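Local atomic coordinates of petrobactin biosynthesis protein AsbB (Bacillus anthracis, PDB entry 3TO3), a protein that catalyses the ATP-dependent condensation of spermidine with citryl-spermidine intermediates in the biosynthesis of the siderophore petrobactin. Residues 69-74 and 83-88; 205-210 and 349-354; 153-158 and 184-189; 508-513 and 567-572. All coordinates share one frame; numbering follows the deposited sequence.

Four separate loops are closed along the chain, and none nests in or crosses another. Contact 1 comes first, joining strand 65-74 to the connection between strands 81-83 and 88-90 of the N-terminal antiparallel sheet. Contact 3 (153-158 with 184-189) follows, fastening the end of a helix to the loop ahead of strand 192-197. Contact 2 (205-210 with 349-354) closes a far longer loop, setting the start of helix 208-219 against a strand of the large mixed sheet; like contact 3, it lies in the IucA/IucC region. Contact 4 ties helix 502-528 to strand 566-570 in the FhuF-like part. Contacts 1 and 2 lie on opposite sides of the chain's centre, as do contacts 3 and 4.

Contact 1 (69-74 and 83-88); sequences ECYGRE and IDSLIV
Glu69 and Val88 form an antiparallel hydrogen-bonded pair, Glu69 N giving to Val88 O at 2.8 Å and Val88 N giving back to Glu69 O at 3.1 Å. Cys70, small enough to be buried here, turns its SG to Ile83 CD1 at 3.8 Å, while its CB meets Ile87 CG1; Val32 of helix 18-37 touches both isoleucines. At Tyr71 the partner changes: its N-H runs almost straight (176°) to Ser85 OG at 3.0 Å, a side-chain hydroxyl taking the bond that a neighbouring carbonyl would take in a regular sheet. Strand 65-74 thus carries two separate ladders of the antiparallel sheet, their register shifted by two residues, and its other edge pairs with strand 52-59. Tyr71 O accepts from Asp84 N at 2.8 Å. Gly72, without a side chain, lets its CA come to 4.1 Å from Ile83 CA in a non-hydrogen-bonded pair. Arg73, bent at chi3 (-77°) to place NE beside the carboxylate, grips Asp84 side-on with two nitrogens, NE to OD2 at 2.9 Å and NH2 to OD1, both on the syn side; the guanidinium and carboxylate planes are inclined by 42°. Gln51 also binds Asp84 OD2, and Asp526 pairs with Arg73 NH1.

Contact 2 (205-210 and 349-354); sequences YENEVI and EFSSVM
The backbones of Asn207 and Ser351 come nearest each other, with 6.4 Å between Asn207 CA and Ser351 CA. Residues 205-207 are a turn, in which Glu206 takes a left-handed conformation, and helix 208-219 starts directly after it. Opposite runs strand 345-355, which is interrupted by a bulge or short loop; Phe350 departs from extended geometry, whereas Ser351 and the residues after it are fully stretched. Just before the turn, Gly204 still bonds to Ser352 through the backbone, as antiparallel neighbours do. The contact therefore lies where strand 201-203 leaves the large mixed sheet of the IucA/IucC region and the chain swings over strand 345-355 into a helix. Asn207 reaches from the turn toward the strand, its CG anti to the backbone N (chi1 -164°) and 3.8 Å from Ser351 CA. Its buried amide end faces the Phe350 carbonyl and the Ser351 hydroxyl, polar surroundings that suit an asparagine. Three residues on, in the first turn of the helix, Ile210 lays its CG2 3.4 Å from Phe350 O and 4.0 Å from Phe350 CD2. That methyl approaches the phenyl ring at its edge, near the ring plane, and the two side chains cross at about a right angle. The CG2 branch, set off at CB, thus serves both a carbonyl and an aromatic rim. Ile214 of the same helix extends the apolar cover over Phe350 and Ser351. Ser352 is small and buried, and its hydroxyl is hydrogen-bonded to Val318 O of helix 315-333.

Contact 3 (153-158 and 184-189); sequences LENHLI and EFMRPI
Met186 reaches His156 through its torsions: CG stands anti to the carbonyl carbon (chi1 -71°), and a single bend at chi3 (-74°) sets CE beside the imidazole. The contact fastens the C-terminal end of helix 150-156 to the loop between helix 175-181 and strand 192-197, within the IucA/IucC family region. Met186, modelled as selenomethionine, is long and flexible enough to touch two helix residues. Its CG packs against Asn155 CB at 3.4 Å, while CE reaches His156 NE2 at 3.5 Å. SE lies 4.6 Å from the centroid of the His156 ring and 41° off the ring normal, an oblique selenium-aromatic contact. The amide of Asn155 does other work: ND2 bonds to Ala280 O and Tyr183 O, so this buried side chain links the helix end to the residue just before the loop segment and to strand 278-280. Glu184 presents its aliphatic part to Ile158 and sends its carboxylate to Lys168 and Arg170, which satisfies a buried acid. The Glu184 side chain lies about 6 Å from that of the ATP-binding Met284. Lys168 also binds Ile158 O, gripping both sides of the contact. The Ile158 methyl CG2 rests 3.6 Å from Glu184 CG.

Contact 4 (508-513 and 567-572); sequences VLDALF and FYAEQL
Leu509 covers one face of the Phe567 ring. Its CB stands 3.7 Å from the ring centroid and 20° off the normal, a CH-pi contact displaced toward the rim, where CB meets Phe567 CZ at 3.4 Å. Farther out on the leucine, CD1 lies 3.5 Å from Phe567 CD2. The two side chains slide past each other in opposite directions. Phe567 CG sits between the backbone N and the carbonyl carbon (chi1 78°), which turns the ring toward the helix. Asp510 comes to the edge of the same ring and continues to the strand backbone. Its OD2 accepts a weak but straight hydrogen bond from Glu570 N (3.3 Å). The other oxygen, OD1, is pressed to 3.1 Å from Ala569 CB, and the small alanine leaves room for the carboxylate; this buried oxygen has no partner anywhere in the model. That setting, with Glu570 OE2 5.2 Å from Asp510 OD2, might favour a protonated Asp510. Glu570 turns its OE1 to Arg575, which could offset some of the repulsion. In the next shell, Phe567 is packed by Leu514 from the helix, by Val588 from strand 585-589 and by Phe78. Backbone bonds from Phe567 to Val588 and from Ala569 to His586 hold the strand in place, while the helix widens into a pi-type turn at 508-513. The axes of helix segment 508-513 and strand segment 567-570 approach to 8.5 Å at 44°. In all, this is a long helix packed on a two-stranded antiparallel sheet, an alpha-beta layer of the FhuF-like part of this IucA/IucC family synthetase.

Contact 1 (69-74 and 83-88)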
# COMPACT_ATOMS: atom_id res chain seq x y z
N GLU B 69 16.43 -19.58 22.26
CA GLU B 69 17.77 -20.14 22.41
C GLU B 69 18.37 -20.50 21.08
O GLU B 69 17.69 -21.03 20.22
CB GLU B 69 17.73 -21.44 23.22
CG GLU B 69 17.57 -21.27 24.71
CD GLU B 69 17.64 -22.59 25.47
OE1 GLU B 69 17.90 -23.66 24.85
OE2 GLU B 69 17.43 -22.56 26.71
N CYS B 70 19.65 -20.22 20.92
CA CYS B 70 20.38 -20.71 19.77
C CYS B 70 21.87 -20.69 20.02
O CYS B 70 22.34 -19.97 20.89
CB CYS B 70 20.03 -19.90 18.53
SG CYS B 70 20.29 -18.17 18.70
N TYR B 71 22.60 -21.50 19.25
CA TYR B 71 24.04 -21.56 19.30
C TYR B 71 24.64 -20.75 18.14
O TYR B 71 24.11 -20.75 17.03
CB TYR B 71 24.51 -23.01 19.23
CG TYR B 71 24.41 -23.78 20.54
CD1 TYR B 71 23.33 -24.62 20.80
CD2 TYR B 71 25.39 -23.66 21.52
CE1 TYR B 71 23.23 -25.33 22.01
CE2 TYR B 71 25.31 -24.37 22.72
CZ TYR B 71 24.22 -25.20 22.97
OH TYR B 71 24.14 -25.92 24.16
N GLY B 72 25.74 -20.06 18.39
CA GLY B 72 26.45 -19.39 17.33
C GLY B 72 27.83 -18.96 17.75
O GLY B 72 28.33 -19.39 18.77
N ARG B 73 28.43 -18.08 16.96
CA ARG B 73 29.80 -17.67 17.16
C ARG B 73 29.92 -16.17 16.98
O ARG B 73 29.14 -15.56 16.24
CB ARG B 73 30.69 -18.33 16.09
CG ARG B 73 30.79 -19.85 16.14
CD ARG B 73 31.46 -20.41 14.86
NE ARG B 73 30.50 -20.41 13.75
CZ ARG B 73 30.82 -20.48 12.46
NH1 ARG B 73 32.09 -20.52 12.05
NH2 ARG B 73 29.85 -20.49 11.57
N GLU B 74 30.93 -15.59 17.62
CA GLU B 74 31.37 -14.23 17.33
C GLU B 74 32.68 -14.31 16.54
O GLU B 74 33.68 -14.85 17.04
CB GLU B 74 31.56 -13.47 18.62
CG GLU B 74 31.80 -11.99 18.44
CD GLU B 74 31.71 -11.22 19.76
OE1 GLU B 74 30.85 -10.31 19.90
OE2 GLU B 74 32.51 -11.54 20.67
N ILE B 83 24.82 -17.38 13.45
CA ILE B 83 23.95 -18.26 14.23
C ILE B 83 23.92 -19.65 13.56
O ILE B 83 23.45 -19.77 12.44
CB ILE B 83 22.50 -17.73 14.36
CG1 ILE B 83 22.44 -16.40 15.16
CG2 ILE B 83 21.62 -18.78 15.01
CD1 ILE B 83 22.94 -16.51 16.60
N ASP B 84 24.43 -20.67 14.23
CA ASP B 84 24.62 -21.99 13.62
C ASP B 84 23.48 -23.00 13.84
O ASP B 84 23.52 -24.10 13.29
CB ASP B 84 25.94 -22.60 14.09
CG ASP B 84 27.14 -21.66 13.85
OD1 ASP B 84 27.23 -21.09 12.74
OD2 ASP B 84 27.98 -21.47 14.77
N SER B 85 22.48 -22.66 14.65
CA SER B 85 21.49 -23.65 15.03
C SER B 85 20.13 -23.03 14.90
O SER B 85 20.02 -21.82 14.93
CB SER B 85 21.69 -24.12 16.48
OG SER B 85 21.07 -23.23 17.41
N LEU B 86 19.09 -23.86 14.81
CA LEU B 86 17.73 -23.35 14.73
C LEU B 86 17.39 -22.48 15.95
O LEU B 86 17.96 -22.65 17.03
CB LEU B 86 16.76 -24.53 14.70
CG LEU B 86 16.76 -25.44 13.46
CD1 LEU B 86 15.69 -26.54 13.63
CD2 LEU B 86 16.50 -24.64 12.21
N ILE B 87 16.48 -21.54 15.77
CA ILE B 87 16.05 -20.72 16.87
C ILE B 87 14.82 -21.29 17.55
O ILE B 87 13.75 -21.43 16.94
CB ILE B 87 15.84 -19.28 16.40
CG1 ILE B 87 17.22 -18.68 16.04
CG2 ILE B 87 15.13 -18.45 17.48
CD1 ILE B 87 17.22 -17.95 14.81
N VAL B 88 15.00 -21.64 18.83
CA VAL B 88 14.03 -22.40 19.60
C VAL B 88 13.38 -21.55 20.68
O VAL B 88 14.06 -20.82 21.43
CB VAL B 88 14.71 -23.59 20.30
CG1 VAL B 88 13.70 -24.38 21.09
CG2 VAL B 88 15.38 -24.47 19.26

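Contact 2 (205-210 and 349-354)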
# COMPACT_ATOMS: atom_id res chain seq x y z
N TYR B 205 21.98 17.45 -16.21
CA TYR B 205 22.79 18.65 -16.31
C TYR B 205 23.79 18.49 -17.46
O TYR B 205 24.55 17.50 -17.52
CB TYR B 205 23.53 18.87 -14.98
CG TYR B 205 24.40 20.12 -14.92
CD1 TYR B 205 23.83 21.39 -14.97
CD2 TYR B 205 25.78 20.02 -14.82
CE1 TYR B 205 24.61 22.54 -14.93
CE2 TYR B 205 26.59 21.17 -14.77
CZ TYR B 205 25.99 22.42 -14.83
OH TYR B 205 26.76 23.56 -14.79
N GLU B 206 23.76 19.46 -18.39
CA GLU B 206 24.69 19.56 -19.52
C GLU B 206 24.69 18.33 -20.42
O GLU B 206 25.65 18.08 -21.14
CB GLU B 206 26.12 19.80 -19.02
CG GLU B 206 26.32 21.20 -18.46
CD GLU B 206 27.77 21.46 -18.06
OE1 GLU B 206 28.05 22.60 -17.61
OE2 GLU B 206 28.60 20.52 -18.19
N ASN B 207 23.59 17.59 -20.38
CA ASN B 207 23.44 16.35 -21.13
C ASN B 207 22.66 16.48 -22.45
O ASN B 207 22.45 15.50 -23.13
CB ASN B 207 22.79 15.28 -20.22
CG ASN B 207 22.94 13.87 -20.78
OD1 ASN B 207 24.05 13.42 -21.09
ND2 ASN B 207 21.83 13.20 -20.93
N GLU B 208 22.19 17.67 -22.78
CA GLU B 208 21.39 17.86 -24.00
C GLU B 208 21.94 17.24 -25.29
O GLU B 208 21.20 16.60 -26.03
CB GLU B 208 21.05 19.34 -24.24
CG GLU B 208 20.37 20.02 -23.07
CD GLU B 208 21.33 20.62 -22.04
OE1 GLU B 208 22.56 20.37 -22.11
OE2 GLU B 208 20.82 21.35 -21.15
N VAL B 209 23.22 17.42 -25.59
CA VAL B 209 23.71 16.88 -26.84
C VAL B 209 23.73 15.35 -26.83
O VAL B 209 23.32 14.70 -27.78
CB VAL B 209 25.09 17.45 -27.23
CG1 VAL B 209 25.60 16.78 -28.50
CG2 VAL B 209 24.98 18.97 -27.42
N ILE B 210 24.24 14.77 -25.75
CA ILE B 210 24.32 13.32 -25.65
C ILE B 210 22.91 12.70 -25.61
O ILE B 210 22.65 11.66 -26.20
CB ILE B 210 25.10 12.92 -24.39
CG1 ILE B 210 26.57 13.40 -24.49
CG2 ILE B 210 25.07 11.41 -24.20
CD1 ILE B 210 27.35 12.75 -25.59
N GLU B 349 27.09 6.26 -16.58
CA GLU B 349 25.69 6.59 -16.68
C GLU B 349 25.77 7.84 -17.54
O GLU B 349 25.94 8.94 -17.05
CB GLU B 349 25.22 6.92 -15.24
CG GLU B 349 25.13 5.63 -14.34
CD GLU B 349 25.29 5.82 -12.82
OE1 GLU B 349 25.22 6.94 -12.27
OE2 GLU B 349 25.49 4.81 -12.14
N PHE B 350 25.53 7.67 -18.84
CA PHE B 350 25.97 8.70 -19.77
C PHE B 350 24.84 9.62 -20.21
O PHE B 350 25.05 10.63 -20.90
CB PHE B 350 26.71 8.09 -20.98
CG PHE B 350 25.87 7.16 -21.79
CD1 PHE B 350 25.83 5.80 -21.49
CD2 PHE B 350 25.08 7.64 -22.82
CE1 PHE B 350 25.05 4.95 -22.21
CE2 PHE B 350 24.28 6.79 -23.54
CZ PHE B 350 24.27 5.43 -23.24
N SER B 351 23.63 9.29 -19.79
CA SER B 351 22.49 10.11 -20.13
C SER B 351 21.37 9.93 -19.11
O SER B 351 21.29 8.87 -18.46
CB SER B 351 22.03 9.74 -21.52
OG SER B 351 21.10 10.67 -21.99
N SER B 352 20.53 10.94 -18.94
CA SER B 352 19.44 10.81 -17.98
C SER B 352 18.36 11.79 -18.32
O SER B 352 18.62 12.75 -18.99
CB SER B 352 19.93 11.09 -16.56
OG SER B 352 20.19 12.46 -16.42
N VAL B 353 17.13 11.52 -17.90
CA VAL B 353 16.02 12.40 -18.19
C VAL B 353 14.97 12.15 -17.14
O VAL B 353 14.89 11.05 -16.60
CB VAL B 353 15.43 12.10 -19.57
CG1 VAL B 353 14.78 10.73 -19.57
CG2 VAL B 353 14.45 13.19 -19.99
N MSE B 354 14.15 13.15 -16.86
CA MSE B 354 13.09 12.99 -15.86
C MSE B 354 11.93 14.00 -16.01
O MSE B 354 12.05 15.06 -16.63
CB MSE B 354 13.69 13.18 -14.50
CG MSE B 354 13.89 14.66 -14.27
SE MSE B 354 14.91 14.99 -12.71
CE MSE B 354 16.56 15.63 -13.56

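Contact 3 (153-158 and 184-189)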
# COMPACT_ATOMS: atom_id res chain seq x y z
N LEU B 153 24.17 -15.21 -15.06
CA LEU B 153 24.41 -15.18 -13.61
C LEU B 153 23.61 -14.10 -12.86
O LEU B 153 23.16 -14.34 -11.74
CB LEU B 153 25.88 -15.02 -13.31
CG LEU B 153 26.69 -16.31 -13.40
CD1 LEU B 153 28.17 -15.98 -13.47
CD2 LEU B 153 26.36 -17.18 -12.19
N GLU B 154 23.46 -12.92 -13.46
CA GLU B 154 22.69 -11.87 -12.79
C GLU B 154 21.35 -12.46 -12.36
O GLU B 154 20.96 -12.30 -11.20
CB GLU B 154 22.47 -10.63 -13.67
CG GLU B 154 23.63 -9.61 -13.67
CD GLU B 154 23.61 -8.64 -12.47
OE1 GLU B 154 22.62 -8.60 -11.71
OE2 GLU B 154 24.60 -7.88 -12.31
N ASN B 155 20.66 -13.14 -13.27
CA ASN B 155 19.33 -13.69 -12.94
C ASN B 155 19.34 -15.06 -12.25
O ASN B 155 18.35 -15.46 -11.65
CB ASN B 155 18.43 -13.74 -14.18
CG ASN B 155 18.27 -12.37 -14.83
OD1 ASN B 155 18.95 -12.03 -15.80
ND2 ASN B 155 17.38 -11.56 -14.26
N HIS B 156 20.46 -15.76 -12.31
CA HIS B 156 20.54 -17.03 -11.59
C HIS B 156 21.04 -16.95 -10.14
O HIS B 156 20.86 -17.90 -9.36
CB HIS B 156 21.21 -18.14 -12.43
CG HIS B 156 20.34 -18.63 -13.54
ND1 HIS B 156 19.23 -19.42 -13.33
CD2 HIS B 156 20.39 -18.42 -14.88
CE1 HIS B 156 18.64 -19.69 -14.49
NE2 HIS B 156 19.33 -19.09 -15.45
N LEU B 157 21.59 -15.80 -9.72
CA LEU B 157 21.85 -15.69 -8.30
C LEU B 157 20.61 -15.07 -7.74
O LEU B 157 20.40 -13.85 -7.80
CB LEU B 157 23.00 -14.73 -8.02
CG LEU B 157 24.31 -14.80 -8.78
CD1 LEU B 157 25.07 -13.50 -8.47
CD2 LEU B 157 25.09 -16.03 -8.38
N ILE B 158 19.82 -15.91 -7.12
CA ILE B 158 18.53 -15.49 -6.61
C ILE B 158 18.55 -15.23 -5.10
O ILE B 158 17.52 -14.97 -4.52
CB ILE B 158 17.43 -16.49 -7.03
CG1 ILE B 158 17.59 -17.80 -6.25
CG2 ILE B 158 17.46 -16.68 -8.60
CD1 ILE B 158 16.47 -18.75 -6.50
N GLU B 184 14.21 -13.16 -10.91
CA GLU B 184 14.44 -14.61 -10.93
C GLU B 184 13.79 -15.28 -12.14
O GLU B 184 14.24 -16.34 -12.60
CB GLU B 184 13.91 -15.31 -9.66
CG GLU B 184 14.45 -14.78 -8.34
CD GLU B 184 13.48 -13.82 -7.64
OE1 GLU B 184 12.82 -13.01 -8.34
OE2 GLU B 184 13.37 -13.88 -6.40
N PHE B 185 12.70 -14.68 -12.62
CA PHE B 185 11.89 -15.33 -13.64
C PHE B 185 12.24 -14.97 -15.08
O PHE B 185 11.74 -15.61 -16.02
CB PHE B 185 10.40 -15.19 -13.31
CG PHE B 185 10.11 -15.50 -11.88
CD1 PHE B 185 9.88 -14.47 -10.97
CD2 PHE B 185 10.15 -16.81 -11.43
CE1 PHE B 185 9.64 -14.75 -9.63
CE2 PHE B 185 9.91 -17.10 -10.10
CZ PHE B 185 9.64 -16.04 -9.20
N MSE B 186 13.12 -13.99 -15.23
CA MSE B 186 13.75 -13.66 -16.52
C MSE B 186 12.73 -13.46 -17.61
O MSE B 186 12.91 -13.96 -18.72
CB MSE B 186 14.69 -14.77 -16.96
CG MSE B 186 15.94 -14.87 -16.13
SE MSE B 186 17.16 -16.16 -16.94
CE MSE B 186 16.24 -17.79 -16.43
N ARG B 187 11.66 -12.76 -17.29
CA ARG B 187 10.59 -12.54 -18.25
C ARG B 187 10.95 -11.33 -19.09
O ARG B 187 11.37 -10.32 -18.57
CB ARG B 187 9.28 -12.31 -17.51
CG ARG B 187 8.65 -13.58 -16.98
CD ARG B 187 7.86 -14.27 -18.06
NE ARG B 187 7.24 -15.50 -17.57
CZ ARG B 187 7.83 -16.69 -17.57
NH1 ARG B 187 9.07 -16.82 -18.03
NH2 ARG B 187 7.18 -17.76 -17.10
N PRO B 188 10.81 -11.45 -20.42
CA PRO B 188 11.08 -10.31 -21.29
C PRO B 188 9.99 -9.27 -21.14
O PRO B 188 8.83 -9.65 -21.04
CB PRO B 188 11.01 -10.92 -22.69
CG PRO B 188 11.19 -12.41 -22.47
CD PRO B 188 10.53 -12.69 -21.16
N ILE B 189 10.35 -7.99 -21.13
CA ILE B 189 9.33 -6.95 -21.03
C ILE B 189 9.67 -5.76 -21.92
O ILE B 189 10.82 -5.58 -22.32
CB ILE B 189 9.12 -6.48 -19.57
CG1 ILE B 189 10.12 -5.39 -19.20
CG2 ILE B 189 9.27 -7.65 -18.61
CD1 ILE B 189 10.51 -5.39 -17.72

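Contact 4 (508-513 and 567-572)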
# COMPACT_ATOMS: atom_id res chain seq x y z
N VAL B 508 35.66 2.26 3.02
CA VAL B 508 36.48 1.08 2.83
C VAL B 508 36.17 -0.08 3.83
O VAL B 508 35.91 -1.23 3.42
CB VAL B 508 37.98 1.44 2.81
CG1 VAL B 508 38.82 0.18 2.81
CG2 VAL B 508 38.31 2.33 1.56
N LEU B 509 36.18 0.22 5.12
CA LEU B 509 36.02 -0.79 6.14
C LEU B 509 34.61 -1.35 6.10
O LEU B 509 34.42 -2.57 6.08
CB LEU B 509 36.34 -0.26 7.55
CG LEU B 509 37.79 0.19 7.72
CD1 LEU B 509 38.03 0.58 9.18
CD2 LEU B 509 38.78 -0.89 7.24
N ASP B 510 33.64 -0.44 6.09
CA ASP B 510 32.22 -0.76 6.19
C ASP B 510 31.61 -1.26 4.88
O ASP B 510 30.93 -2.26 4.84
CB ASP B 510 31.47 0.49 6.66
CG ASP B 510 30.27 0.17 7.52
OD1 ASP B 510 30.33 -0.79 8.29
OD2 ASP B 510 29.27 0.91 7.45
N ALA B 511 31.83 -0.55 3.79
CA ALA B 511 31.14 -0.94 2.58
C ALA B 511 31.91 -2.05 1.84
O ALA B 511 31.38 -3.15 1.61
CB ALA B 511 30.85 0.24 1.71
N LEU B 512 33.13 -1.75 1.43
CA LEU B 512 33.94 -2.75 0.73
C LEU B 512 34.14 -4.06 1.50
O LEU B 512 33.99 -5.14 0.93
CB LEU B 512 35.30 -2.16 0.33
CG LEU B 512 36.20 -3.06 -0.53
CD1 LEU B 512 35.57 -3.41 -1.92
CD2 LEU B 512 37.58 -2.40 -0.70
N PHE B 513 34.48 -3.96 2.79
CA PHE B 513 34.96 -5.11 3.56
C PHE B 513 33.87 -5.75 4.40
O PHE B 513 33.42 -6.83 4.07
CB PHE B 513 36.16 -4.75 4.43
CG PHE B 513 37.45 -4.61 3.65
CD1 PHE B 513 37.68 -5.40 2.54
CD2 PHE B 513 38.40 -3.69 4.00
CE1 PHE B 513 38.84 -5.29 1.80
CE2 PHE B 513 39.55 -3.55 3.26
CZ PHE B 513 39.78 -4.36 2.16
N PHE B 567 36.38 0.59 14.66
CA PHE B 567 35.73 1.71 14.00
C PHE B 567 34.22 1.56 14.09
O PHE B 567 33.71 0.54 14.57
CB PHE B 567 36.13 1.80 12.54
CG PHE B 567 35.42 0.82 11.67
CD1 PHE B 567 34.34 1.21 10.90
CD2 PHE B 567 35.83 -0.50 11.63
CE1 PHE B 567 33.68 0.30 10.10
CE2 PHE B 567 35.18 -1.41 10.83
CZ PHE B 567 34.10 -1.01 10.06
N TYR B 568 33.51 2.58 13.59
CA TYR B 568 32.06 2.68 13.72
C TYR B 568 31.38 2.28 12.44
O TYR B 568 31.48 2.95 11.43
CB TYR B 568 31.65 4.11 14.12
CG TYR B 568 31.79 4.38 15.61
CD1 TYR B 568 31.57 3.37 16.53
CD2 TYR B 568 32.16 5.64 16.09
CE1 TYR B 568 31.71 3.59 17.91
CE2 TYR B 568 32.29 5.87 17.48
CZ TYR B 568 32.07 4.83 18.38
OH TYR B 568 32.19 5.00 19.75
N ALA B 569 30.70 1.14 12.49
CA ALA B 569 29.89 0.61 11.40
C ALA B 569 28.39 1.00 11.52
O ALA B 569 27.83 1.05 12.61
CB ALA B 569 30.01 -0.87 11.38
N GLU B 570 27.75 1.24 10.39
CA GLU B 570 26.33 1.53 10.31
C GLU B 570 25.52 0.45 10.98
O GLU B 570 25.78 -0.72 10.76
CB GLU B 570 25.90 1.57 8.84
CG GLU B 570 26.36 2.79 8.08
CD GLU B 570 25.76 4.08 8.62
OE1 GLU B 570 24.55 4.09 8.95
OE2 GLU B 570 26.51 5.08 8.74
N GLN B 571 24.49 0.82 11.72
CA GLN B 571 23.55 -0.17 12.18
C GLN B 571 22.34 -0.10 11.26
O GLN B 571 21.44 0.71 11.46
CB GLN B 571 23.07 0.24 13.57
CG GLN B 571 24.15 0.35 14.62
CD GLN B 571 23.59 0.86 15.94
OE1 GLN B 571 23.19 2.03 16.05
NE2 GLN B 571 23.57 -0.01 16.94
N LEU B 572 22.24 -1.05 10.35
CA LEU B 572 21.22 -1.00 9.30
C LEU B 572 19.85 -1.47 9.77
O LEU B 572 18.83 -0.89 9.42
CB LEU B 572 21.67 -1.84 8.11
CG LEU B 572 23.02 -1.42 7.50
CD1 LEU B 572 23.57 -2.54 6.64
CD2 LEU B 572 22.90 -0.14 6.69